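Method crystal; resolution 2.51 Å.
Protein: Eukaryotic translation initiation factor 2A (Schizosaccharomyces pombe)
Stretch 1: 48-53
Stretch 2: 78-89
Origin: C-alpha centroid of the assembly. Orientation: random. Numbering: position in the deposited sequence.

Stretch 1 (48-53) LFAYAT
Stretch 2, residues 78-89: ELGFSPLGKYLS

Stretch 1 is an extended strand from Leu-48, with phi from -136° to -106° and psi from 129° to 158° over Leu-48 to Ala-52. It runs nearly antiparallel to strand 78-81, at 163° between N-to-C directions. The axes approach to 8.1 Å, too far for backbone pairing, and no hydrogen bond crosses the contact. In register, Leu-48 CA is 7.2 Å from Gly-85 CA, and Ala-52 CA is 7.9 Å from Leu-79 CA.

The contact is apolar and buries 301 Å² in total. Strand alternation turns the CB atoms of Leu-48, Ala-50 and Ala-52 toward stretch 2, and those of Phe-49 (chi1 t) and Tyr-51 (chi1 p) away. Phe-81 (chi1 -84°, chi2 -81°) reaches both Leu-48 and Ala-50: its CZ is 3.9 Å from Leu-48 CB, and its CE2 is 3.7 Å from Ala-50 CB. Ala-50 CB also lies 4.2 Å from Leu-88 CD2 (Leu-88 chi1 t, chi2 p). Leu-79 (m, t) places CD1 3.7 Å from Ala-52 CB.

Leu-48 (m, t) also packs against backbone: its CD1 is 3.6 Å from Gly-85 O. Gly-85 has phi/psi 65/18, and its positive phi favours glycine.

Stretch 2 is a hairpin with a type I turn from Ser-82 to Gly-85. Its backbone bonds include Gly-85 N to Ser-82 O (2.6 Å), Ser-82 N to Tyr-87 O (2.8 Å) and Ser-89 N to Gly-80 O (2.9 Å). Tyr-87 N also donates to Ser-82 OG (2.8 Å).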

# COMPACT_ATOMS: atom_id res chain seq x y z
N LEU A 48 -2.96 -15.59 -4.61
CA LEU A 48 -1.65 -15.91 -5.15
C LEU A 48 -0.50 -15.41 -4.28
O LEU A 48 -0.66 -14.49 -3.48
CB LEU A 48 -1.50 -15.33 -6.57
CG LEU A 48 -2.41 -15.91 -7.65
CD1 LEU A 48 -2.14 -15.25 -9.00
CD2 LEU A 48 -2.23 -17.41 -7.75
N PHE A 49 0.66 -16.04 -4.44
CA PHE A 49 1.87 -15.66 -3.72
C PHE A 49 3.07 -15.63 -4.66
O PHE A 49 3.33 -16.60 -5.38
CB PHE A 49 2.13 -16.62 -2.55
CG PHE A 49 3.45 -16.40 -1.87
CD1 PHE A 49 3.60 -15.38 -0.94
CD2 PHE A 49 4.54 -17.21 -2.14
CE1 PHE A 49 4.81 -15.18 -0.30
CE2 PHE A 49 5.75 -17.02 -1.51
CZ PHE A 49 5.89 -16.00 -0.59
N ALA A 50 3.81 -14.53 -4.65
CA ALA A 50 4.98 -14.38 -5.50
C ALA A 50 6.22 -14.04 -4.69
O ALA A 50 6.15 -13.20 -3.78
CB ALA A 50 4.74 -13.32 -6.56
N TYR A 51 7.34 -14.67 -5.00
CA TYR A 51 8.60 -14.31 -4.37
C TYR A 51 9.71 -14.22 -5.40
O TYR A 51 9.72 -14.97 -6.39
CB TYR A 51 8.96 -15.31 -3.27
CG TYR A 51 9.21 -16.72 -3.75
CD1 TYR A 51 8.18 -17.64 -3.82
CD2 TYR A 51 10.48 -17.13 -4.13
CE1 TYR A 51 8.39 -18.93 -4.25
CE2 TYR A 51 10.71 -18.42 -4.57
CZ TYR A 51 9.66 -19.31 -4.63
OH TYR A 51 9.88 -20.60 -5.07
N ALA A 52 10.64 -13.31 -5.17
CA ALA A 52 11.70 -13.05 -6.13
C ALA A 52 13.03 -13.62 -5.66
O ALA A 52 13.43 -13.44 -4.52
CB ALA A 52 11.83 -11.56 -6.39
N THR A 53 13.69 -14.33 -6.57
CA THR A 53 15.07 -14.74 -6.37
C THR A 53 15.88 -14.13 -7.50
O THR A 53 15.32 -13.50 -8.40
CB THR A 53 15.22 -16.27 -6.35
OG1 THR A 53 15.03 -16.80 -7.67
CG2 THR A 53 14.22 -16.91 -5.40
N GLU A 78 11.42 -5.16 -6.88
CA GLU A 78 10.04 -4.89 -6.49
C GLU A 78 9.05 -5.74 -7.28
O GLU A 78 9.28 -6.07 -8.44
CB GLU A 78 9.71 -3.40 -6.67
CG GLU A 78 10.80 -2.47 -6.14
CD GLU A 78 10.29 -1.52 -5.08
OE1 GLU A 78 9.19 -1.75 -4.55
OE2 GLU A 78 11.01 -0.55 -4.76
N LEU A 79 7.94 -6.08 -6.64
CA LEU A 79 6.89 -6.89 -7.25
C LEU A 79 5.53 -6.29 -6.94
O LEU A 79 5.36 -5.62 -5.92
CB LEU A 79 6.97 -8.34 -6.76
CG LEU A 79 8.29 -9.09 -6.95
CD1 LEU A 79 8.29 -10.40 -6.17
CD2 LEU A 79 8.56 -9.35 -8.42
N GLY A 80 4.55 -6.52 -7.81
CA GLY A 80 3.22 -5.97 -7.61
C GLY A 80 2.13 -6.70 -8.37
O GLY A 80 2.25 -6.93 -9.57
N PHE A 81 1.07 -7.06 -7.66
CA PHE A 81 -0.09 -7.70 -8.27
C PHE A 81 -1.13 -6.66 -8.67
O PHE A 81 -1.39 -5.71 -7.94
CB PHE A 81 -0.72 -8.70 -7.30
CG PHE A 81 -0.07 -10.06 -7.31
CD1 PHE A 81 -0.37 -10.99 -8.28
CD2 PHE A 81 0.84 -10.40 -6.32
CE1 PHE A 81 0.22 -12.24 -8.28
CE2 PHE A 81 1.44 -11.65 -6.31
CZ PHE A 81 1.12 -12.57 -7.29
N SER A 82 -1.73 -6.86 -9.84
CA SER A 82 -2.90 -6.09 -10.24
C SER A 82 -4.08 -6.54 -9.37
O SER A 82 -4.06 -7.65 -8.85
CB SER A 82 -3.18 -6.31 -11.73
OG SER A 82 -3.42 -7.67 -12.01
N PRO A 83 -5.09 -5.67 -9.18
CA PRO A 83 -6.19 -5.88 -8.23
C PRO A 83 -6.81 -7.28 -8.25
O PRO A 83 -7.21 -7.77 -7.20
CB PRO A 83 -7.22 -4.84 -8.67
CG PRO A 83 -6.41 -3.74 -9.20
CD PRO A 83 -5.25 -4.39 -9.90
N LEU A 84 -6.89 -7.90 -9.42
CA LEU A 84 -7.46 -9.24 -9.53
C LEU A 84 -6.36 -10.28 -9.75
O LEU A 84 -6.64 -11.45 -10.04
CB LEU A 84 -8.49 -9.30 -10.66
CG LEU A 84 -9.72 -8.41 -10.49
CD1 LEU A 84 -10.60 -8.46 -11.73
CD2 LEU A 84 -10.51 -8.81 -9.25
N GLY A 85 -5.11 -9.85 -9.61
CA GLY A 85 -3.97 -10.74 -9.66
C GLY A 85 -3.75 -11.42 -11.00
O GLY A 85 -3.05 -12.43 -11.08
N LYS A 86 -4.35 -10.87 -12.05
CA LYS A 86 -4.17 -11.43 -13.39
C LYS A 86 -2.92 -10.86 -14.05
O LYS A 86 -2.52 -11.30 -15.13
CB LYS A 86 -5.39 -11.16 -14.26
CG LYS A 86 -6.61 -12.00 -13.90
CD LYS A 86 -7.79 -11.65 -14.79
CE LYS A 86 -8.97 -12.58 -14.52
NZ LYS A 86 -8.66 -13.98 -14.90
N TYR A 87 -2.30 -9.88 -13.40
CA TYR A 87 -1.05 -9.31 -13.89
C TYR A 87 -0.09 -9.02 -12.75
O TYR A 87 -0.49 -8.64 -11.65
CB TYR A 87 -1.33 -8.03 -14.69
CG TYR A 87 -2.28 -8.22 -15.84
CD1 TYR A 87 -1.86 -8.78 -17.04
CD2 TYR A 87 -3.61 -7.85 -15.73
CE1 TYR A 87 -2.73 -8.96 -18.09
CE2 TYR A 87 -4.50 -8.02 -16.78
CZ TYR A 87 -4.05 -8.58 -17.96
OH TYR A 87 -4.93 -8.75 -19.00
N LEU A 88 1.20 -9.22 -13.02
CA LEU A 88 2.25 -9.00 -12.03
C LEU A 88 3.38 -8.19 -12.66
O LEU A 88 3.89 -8.55 -13.71
CB LEU A 88 2.77 -10.33 -11.48
CG LEU A 88 3.89 -10.29 -10.43
CD1 LEU A 88 3.34 -9.93 -9.06
CD2 LEU A 88 4.61 -11.63 -10.38
N SER A 89 3.75 -7.09 -12.01
CA SER A 89 4.80 -6.21 -12.52
C SER A 89 6.11 -6.42 -11.77
O SER A 89 6.12 -6.63 -10.56
CB SER A 89 4.37 -4.75 -12.44
OG SER A 89 3.20 -4.51 -13.21